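Local coordinates for protein acetyltransferase of GNAT family (Staphylococcus aureus subsp. aureus Mu50, PDB 3D8P) that probably transfers an acetyl group from acetyl-coenzyme A to an amine acceptor not yet identified, as a member of the GNAT acetyltransferase family, at residues A[8-22]-A[35-49]. Residues are numbered along the deposited sequence; the frame is centred on the assembly and turned at random.
Sequences EYNRSYKEELIEFIL and RDDQPDLENIEHNYL. With CA (calcium ion), chain C; ACT (acetate ion), chain D.
Residues 8-22 and 35-49 run in opposite chain directions, Arg11 lying beside Glu45, Ile18 beside Leu41 (CA atoms 6.7 Å apart) and Leu22 beside Arg35. Arg35 makes the two-pronged salt bridge of the contact. Its chain is extended from CG to NE, with CG anti to the backbone N, and brings the guanidinium to two carboxylates. Glu15 is gripped end-on: NH1 reaches Glu15 OE1 at 3.0 Å and NH2 reaches Glu15 OE2 at 3.2 Å, the latter nearly straight (174°), with the two planes 27° apart. Glu42 of its own segment is held side-on, NE giving a bond of 2.8 Å to Glu42 OE2 and NH2 one to Glu42 OE1. Ile18 CD1 covers one guanidinium face, 3.5 Å from Arg35 NH2. The extended Lys14 donates from NZ to a lone pair of the Glu42 carbonyl O and, weakly, to Glu42 OE1.

Inward, Ile18 slides past Leu41 and Ile21 CD1 meets Leu41 CD2, while Leu17 and Ile44 touch tip to tip and both pack on Phe55 of strand 54-59. Ile44 CB sits over the Tyr9 ring, 3.8 Å from its centroid, a CH-pi contact. An acetate, probably from the crystallisation liquor, lies with OXT at the ring edge, and its O accepts from Glu45 N (3.3 Å). Beyond it, the salt bridge from Arg11 NH1 to Glu45 OE1 includes a weak hydrogen bond, bent to 130°.

The contact thus joins the start of helix 14-28 and the turn before it to residues 35-49, which lead into helix 44-49, through an apolar interior and a charged border, where two carboxylates probably offset the closeness of Lys14 and Arg35 and fix the guanidinium's rotation.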
loop_
_atom_site.group_PDB
_atom_site.type_symbol
_atom_site.label_atom_id
_atom_site.label_comp_id
_atom_site.label_asym_id
_atom_site.label_seq_id
_atom_site.Cartn_x
_atom_site.Cartn_y
_atom_site.Cartn_z
ATOM N N GLU A 8 -6.468 1.726 11.859
ATOM C CA GLU A 8 -5.274 0.936 11.815
ATOM C C GLU A 8 -5.713 -0.520 11.744
ATOM O O GLU A 8 -6.755 -0.911 12.302
ATOM C CB GLU A 8 -4.415 1.165 13.053
ATOM C CG GLU A 8 -3.032 0.509 12.938
ATOM C CD GLU A 8 -2.060 0.961 14.022
ATOM O OE1 GLU A 8 -2.184 0.490 15.178
ATOM O OE2 GLU A 8 -1.141 1.752 13.701
ATOM N N TYR A 9 -4.933 -1.319 11.029
ATOM C CA TYR A 9 -5.151 -2.753 10.992
ATOM C C TYR A 9 -5.112 -3.294 12.429
ATOM O O TYR A 9 -4.304 -2.844 13.235
ATOM C CB TYR A 9 -4.048 -3.416 10.166
ATOM C CG TYR A 9 -3.976 -4.929 10.309
ATOM C CD1 TYR A 9 -4.707 -5.756 9.462
ATOM C CD2 TYR A 9 -3.176 -5.526 11.280
ATOM C CE1 TYR A 9 -4.667 -7.119 9.584
ATOM C CE2 TYR A 9 -3.133 -6.898 11.415
ATOM C CZ TYR A 9 -3.871 -7.686 10.545
ATOM O OH TYR A 9 -3.842 -9.047 10.649
ATOM N N ASN A 10 -6.009 -4.230 12.738
ATOM C CA ASN A 10 -5.882 -5.038 13.946
ATOM C C ASN A 10 -6.017 -6.512 13.514
ATOM O O ASN A 10 -6.484 -6.770 12.384
ATOM C CB ASN A 10 -6.812 -4.583 15.085
ATOM C CG ASN A 10 -8.259 -4.941 14.849
ATOM O OD1 ASN A 10 -8.604 -6.108 14.794
ATOM N ND2 ASN A 10 -9.126 -3.929 14.782
ATOM N N ARG A 11 -5.551 -7.437 14.365
ATOM C CA ARG A 11 -5.475 -8.888 14.062
ATOM C C ARG A 11 -6.779 -9.572 13.699
ATOM O O ARG A 11 -6.764 -10.619 13.061
ATOM C CB ARG A 11 -4.863 -9.665 15.240
ATOM C CG ARG A 11 -3.413 -9.302 15.480
ATOM C CD ARG A 11 -2.688 -10.366 16.299
ATOM N NE ARG A 11 -3.247 -10.556 17.634
ATOM C CZ ARG A 11 -3.029 -9.749 18.675
ATOM N NH1 ARG A 11 -2.315 -8.640 18.537
ATOM N NH2 ARG A 11 -3.554 -10.038 19.860
ATOM N N SER A 12 -7.906 -9.006 14.121
ATOM C CA SER A 12 -9.195 -9.592 13.786
ATOM C C SER A 12 -9.408 -9.609 12.291
ATOM O O SER A 12 -10.129 -10.458 11.782
ATOM C CB SER A 12 -10.348 -8.846 14.478
ATOM O OG SER A 12 -10.416 -7.474 14.134
ATOM N N TYR A 13 -8.745 -8.686 11.585
ATOM C CA TYR A 13 -8.927 -8.515 10.144
ATOM C C TYR A 13 -8.013 -9.381 9.287
ATOM O O TYR A 13 -8.112 -9.310 8.063
ATOM C CB TYR A 13 -8.727 -7.051 9.767
ATOM C CG TYR A 13 -9.888 -6.133 10.039
ATOM C CD1 TYR A 13 -11.005 -6.133 9.207
ATOM C CD2 TYR A 13 -9.860 -5.233 11.098
ATOM C CE1 TYR A 13 -12.067 -5.273 9.431
ATOM C CE2 TYR A 13 -10.921 -4.364 11.335
ATOM C CZ TYR A 13 -12.015 -4.370 10.492
ATOM O OH TYR A 13 -13.087 -3.512 10.743
ATOM N N LYS A 14 -7.160 -10.203 9.908
ATOM C CA LYS A 14 -6.186 -11.021 9.162
ATOM C C LYS A 14 -6.766 -11.764 7.964
ATOM O O LYS A 14 -6.308 -11.588 6.843
ATOM C CB LYS A 14 -5.501 -12.052 10.057
ATOM C CG LYS A 14 -4.511 -12.920 9.273
ATOM C CD LYS A 14 -3.680 -13.815 10.168
ATOM C CE LYS A 14 -2.808 -14.740 9.328
ATOM N NZ LYS A 14 -1.898 -15.595 10.164
ATOM N N GLU A 15 -7.757 -12.603 8.201
ATOM C CA GLU A 15 -8.280 -13.451 7.132
ATOM C C GLU A 15 -9.077 -12.655 6.075
ATOM O O GLU A 15 -8.979 -12.931 4.871
ATOM C CB GLU A 15 -9.094 -14.621 7.720
ATOM C CG GLU A 15 -8.234 -15.628 8.524
ATOM C CD GLU A 15 -7.126 -16.274 7.681
ATOM O OE1 GLU A 15 -7.294 -16.343 6.453
ATOM O OE2 GLU A 15 -6.080 -16.679 8.228
ATOM N N GLU A 16 -9.847 -11.671 6.533
ATOM C CA GLU A 16 -10.569 -10.786 5.633
ATOM C C GLU A 16 -9.618 -10.018 4.716
ATOM O O GLU A 16 -9.867 -9.920 3.511
ATOM C CB GLU A 16 -11.462 -9.798 6.403
ATOM C CG GLU A 16 -12.432 -9.052 5.466
ATOM C CD GLU A 16 -13.250 -7.970 6.141
ATOM O OE1 GLU A 16 -13.342 -7.949 7.377
ATOM O OE2 GLU A 16 -13.827 -7.137 5.420
ATOM N N LEU A 17 -8.533 -9.493 5.293
ATOM C CA LEU A 17 -7.535 -8.730 4.554
ATOM C C LEU A 17 -6.907 -9.558 3.459
ATOM O O LEU A 17 -6.837 -9.143 2.319
ATOM C CB LEU A 17 -6.434 -8.236 5.488
ATOM C CG LEU A 17 -5.295 -7.446 4.817
ATOM C CD1 LEU A 17 -5.877 -6.254 4.138
ATOM C CD2 LEU A 17 -4.220 -6.995 5.795
ATOM N N ILE A 18 -6.446 -10.748 3.821
ATOM C CA ILE A 18 -5.868 -11.677 2.855
ATOM C C ILE A 18 -6.844 -12.053 1.718
ATOM O O ILE A 18 -6.458 -11.997 0.542
ATOM C CB ILE A 18 -5.313 -12.920 3.545
ATOM C CG1 ILE A 18 -4.134 -12.514 4.447
ATOM C CG2 ILE A 18 -4.847 -13.938 2.504
ATOM C CD1 ILE A 18 -3.741 -13.572 5.459
ATOM N N GLU A 19 -8.089 -12.408 2.032
ATOM C CA GLU A 19 -9.079 -12.700 0.982
ATOM C C GLU A 19 -9.402 -11.509 0.077
ATOM O O GLU A 19 -9.648 -11.686 -1.120
ATOM C CB GLU A 19 -10.379 -13.213 1.563
ATOM C CG GLU A 19 -11.371 -13.651 0.484
ATOM N N PHE A 20 -9.412 -10.310 0.658
ATOM C CA PHE A 20 -9.635 -9.055 -0.076
ATOM C C PHE A 20 -8.532 -8.806 -1.093
ATOM O O PHE A 20 -8.789 -8.607 -2.264
ATOM C CB PHE A 20 -9.718 -7.881 0.921
ATOM C CG PHE A 20 -9.850 -6.523 0.286
ATOM C CD1 PHE A 20 -11.082 -6.057 -0.138
ATOM C CD2 PHE A 20 -8.749 -5.702 0.136
ATOM C CE1 PHE A 20 -11.198 -4.809 -0.704
ATOM C CE2 PHE A 20 -8.869 -4.450 -0.432
ATOM C CZ PHE A 20 -10.091 -4.004 -0.843
ATOM N N ILE A 21 -7.292 -8.807 -0.636
ATOM C CA ILE A 21 -6.165 -8.573 -1.512
ATOM C C ILE A 21 -6.103 -9.661 -2.612
ATOM O O ILE A 21 -6.050 -9.345 -3.804
ATOM C CB ILE A 21 -4.864 -8.464 -0.671
ATOM C CG1 ILE A 21 -4.912 -7.175 0.165
ATOM C CG2 ILE A 21 -3.654 -8.486 -1.560
ATOM C CD1 ILE A 21 -3.663 -6.851 1.005
ATOM N N LEU A 22 -6.151 -10.932 -2.215
ATOM C CA LEU A 22 -6.088 -12.045 -3.152
ATOM C C LEU A 22 -7.191 -12.075 -4.211
ATOM O O LEU A 22 -6.926 -12.474 -5.343
ATOM C CB LEU A 22 -6.104 -13.392 -2.405
ATOM C CG LEU A 22 -4.838 -13.845 -1.670
ATOM C CD1 LEU A 22 -5.126 -15.140 -0.852
ATOM C CD2 LEU A 22 -3.706 -14.047 -2.652
ATOM N N ARG A 35 -1.340 -16.852 -1.874
ATOM C CA ARG A 35 -1.118 -16.504 -0.477
ATOM C C ARG A 35 0.309 -16.765 0.008
ATOM O O ARG A 35 0.891 -15.939 0.720
ATOM C CB ARG A 35 -2.136 -17.232 0.392
ATOM C CG ARG A 35 -1.927 -17.056 1.882
ATOM C CD ARG A 35 -3.136 -17.491 2.641
ATOM N NE ARG A 35 -2.936 -17.294 4.066
ATOM C CZ ARG A 35 -3.918 -17.204 4.955
ATOM N NH1 ARG A 35 -5.196 -17.294 4.585
ATOM N NH2 ARG A 35 -3.623 -17.006 6.227
ATOM N N ASP A 36 0.889 -17.887 -0.414
ATOM C CA ASP A 36 2.223 -18.260 0.047
ATOM C C ASP A 36 3.346 -17.468 -0.636
ATOM O O ASP A 36 4.507 -17.643 -0.260
ATOM C CB ASP A 36 2.428 -19.803 0.047
ATOM C CG ASP A 36 2.426 -20.425 -1.358
ATOM O OD1 ASP A 36 2.722 -19.702 -2.325
ATOM O OD2 ASP A 36 2.147 -21.646 -1.495
ATOM N N ASP A 37 3.006 -16.597 -1.593
ATOM C CA ASP A 37 3.953 -15.637 -2.163
ATOM C C ASP A 37 4.012 -14.366 -1.327
ATOM O O ASP A 37 4.876 -13.518 -1.547
ATOM C CB ASP A 37 3.553 -15.250 -3.596
ATOM C CG ASP A 37 3.642 -16.418 -4.569
ATOM O OD1 ASP A 37 4.632 -17.177 -4.495
ATOM O OD2 ASP A 37 2.735 -16.582 -5.420
ATOM N N GLN A 38 3.116 -14.235 -0.346
ATOM C CA GLN A 38 2.967 -12.977 0.385
ATOM C C GLN A 38 2.980 -13.194 1.887
ATOM O O GLN A 38 2.027 -12.825 2.574
ATOM C CB GLN A 38 1.665 -12.310 -0.052
ATOM C CG GLN A 38 1.514 -12.276 -1.588
ATOM C CD GLN A 38 0.259 -11.583 -2.055
ATOM O OE1 GLN A 38 0.182 -10.357 -2.052
ATOM N NE2 GLN A 38 -0.718 -12.365 -2.489
ATOM N N PRO A 39 4.083 -13.768 2.411
ATOM C CA PRO A 39 4.177 -14.027 3.851
ATOM C C PRO A 39 4.010 -12.801 4.753
ATOM O O PRO A 39 3.589 -12.964 5.881
ATOM C CB PRO A 39 5.576 -14.650 4.008
ATOM C CG PRO A 39 6.334 -14.258 2.719
ATOM C CD PRO A 39 5.297 -14.216 1.678
ATOM N N ASP A 40 4.337 -11.595 4.289
ATOM C CA ASP A 40 4.173 -10.392 5.122
ATOM C C ASP A 40 2.749 -10.256 5.604
ATOM O O ASP A 40 2.537 -9.807 6.718
ATOM C CB ASP A 40 4.614 -9.083 4.425
ATOM C CG ASP A 40 3.947 -8.870 3.072
ATOM O OD1 ASP A 40 4.056 -9.783 2.225
ATOM O OD2 ASP A 40 3.371 -7.770 2.851
ATOM N N LEU A 41 1.787 -10.682 4.785
ATOM C CA LEU A 41 0.378 -10.641 5.171
ATOM C C LEU A 41 0.010 -11.604 6.320
ATOM O O LEU A 41 -1.011 -11.429 6.954
ATOM C CB LEU A 41 -0.520 -10.903 3.961
ATOM C CG LEU A 41 -0.441 -9.962 2.769
ATOM C CD1 LEU A 41 -1.448 -10.408 1.687
ATOM C CD2 LEU A 41 -0.657 -8.501 3.215
ATOM N N GLU A 42 0.845 -12.600 6.595
ATOM C CA GLU A 42 0.589 -13.546 7.676
ATOM C C GLU A 42 0.828 -12.936 9.060
ATOM O O GLU A 42 0.308 -13.442 10.057
ATOM C CB GLU A 42 1.507 -14.788 7.552
ATOM C CG GLU A 42 1.332 -15.615 6.291
ATOM C CD GLU A 42 -0.092 -16.136 6.087
ATOM O OE1 GLU A 42 -0.879 -16.211 7.065
ATOM O OE2 GLU A 42 -0.420 -16.487 4.932
ATOM N N ASN A 43 1.661 -11.898 9.112
ATOM C CA ASN A 43 2.080 -11.284 10.361
ATOM C C ASN A 43 2.150 -9.741 10.128
ATOM O O ASN A 43 3.233 -9.206 10.104
ATOM C CB ASN A 43 3.507 -11.806 10.823
ATOM C CG ASN A 43 3.704 -13.405 10.820
ATOM O OD1 ASN A 43 3.916 -14.036 9.770
ATOM N ND2 ASN A 43 3.780 -13.998 12.026
ATOM N N ILE A 44 1.019 -9.050 9.947
ATOM C CA ILE A 44 0.998 -7.608 9.641
ATOM C C ILE A 44 1.523 -6.778 10.798
ATOM O O ILE A 44 2.291 -5.843 10.559
ATOM C CB ILE A 44 -0.432 -7.031 9.201
ATOM C CG1 ILE A 44 -0.932 -7.576 7.854
ATOM C CG2 ILE A 44 -0.419 -5.510 9.070
ATOM C CD1 ILE A 44 -0.221 -7.092 6.639
ATOM N N GLU A 45 1.107 -7.075 12.031
ATOM C CA GLU A 45 1.609 -6.345 13.201
ATOM C C GLU A 45 3.132 -6.423 13.207
ATOM O O GLU A 45 3.792 -5.413 13.343
ATOM C CB GLU A 45 1.040 -6.850 14.555
ATOM C CG GLU A 45 -0.473 -6.595 14.751
ATOM C CD GLU A 45 -0.966 -6.656 16.214
ATOM O OE1 GLU A 45 -0.194 -7.068 17.135
ATOM O OE2 GLU A 45 -2.156 -6.268 16.437
ATOM N N HIS A 46 3.679 -7.620 13.034
ATOM C CA HIS A 46 5.102 -7.784 13.080
ATOM C C HIS A 46 5.800 -7.102 11.898
ATOM O O HIS A 46 6.744 -6.330 12.087
ATOM C CB HIS A 46 5.468 -9.253 13.137
ATOM C CG HIS A 46 6.933 -9.490 13.101
ATOM N ND1 HIS A 46 7.589 -9.873 11.955
ATOM C CD2 HIS A 46 7.883 -9.347 14.054
ATOM C CE1 HIS A 46 8.883 -9.967 12.204
ATOM N NE2 HIS A 46 9.086 -9.670 13.476
ATOM N N ASN A 47 5.323 -7.362 10.686
ATOM C CA ASN A 47 6.005 -6.824 9.488
ATOM C C ASN A 47 5.811 -5.333 9.242
ATOM O O ASN A 47 6.704 -4.711 8.697
ATOM C CB ASN A 47 5.632 -7.601 8.223
ATOM C CG ASN A 47 6.001 -9.059 8.322
ATOM O OD1 ASN A 47 5.182 -9.922 8.057
ATOM N ND2 ASN A 47 7.205 -9.337 8.777
ATOM N N TYR A 48 4.684 -4.769 9.666
ATOM C CA TYR A 48 4.357 -3.356 9.392
ATOM C C TYR A 48 4.301 -2.489 10.627
ATOM O O TYR A 48 4.990 -1.490 10.683
ATOM C CB TYR A 48 3.017 -3.237 8.649
ATOM C CG TYR A 48 3.062 -3.801 7.256
ATOM C CD1 TYR A 48 3.429 -2.999 6.175
ATOM C CD2 TYR A 48 2.759 -5.144 7.011
ATOM C CE1 TYR A 48 3.477 -3.519 4.866
ATOM C CE2 TYR A 48 2.806 -5.668 5.738
ATOM C CZ TYR A 48 3.169 -4.832 4.656
ATOM O OH TYR A 48 3.216 -5.326 3.372
ATOM N N LEU A 49 3.488 -2.869 11.612
ATOM C CA LEU A 49 3.258 -2.022 12.767
ATOM C C LEU A 49 4.416 -1.988 13.748
ATOM O O LEU A 49 4.782 -0.923 14.200
ATOM C CB LEU A 49 1.960 -2.402 13.486
ATOM C CG LEU A 49 0.691 -2.477 12.621
ATOM C CD1 LEU A 49 -0.567 -2.634 13.502
ATOM C CD2 LEU A 49 0.571 -1.287 11.673
HETATM CA CA CA C . 2.937 -19.430 -4.958
HETATM C C ACT D . -1.296 -10.740 12.559
HETATM O O ACT D . -0.511 -9.791 12.829
HETATM O OXT ACT D . -2.392 -10.384 12.064
HETATM C CH3 ACT D . -0.977 -12.202 12.800
#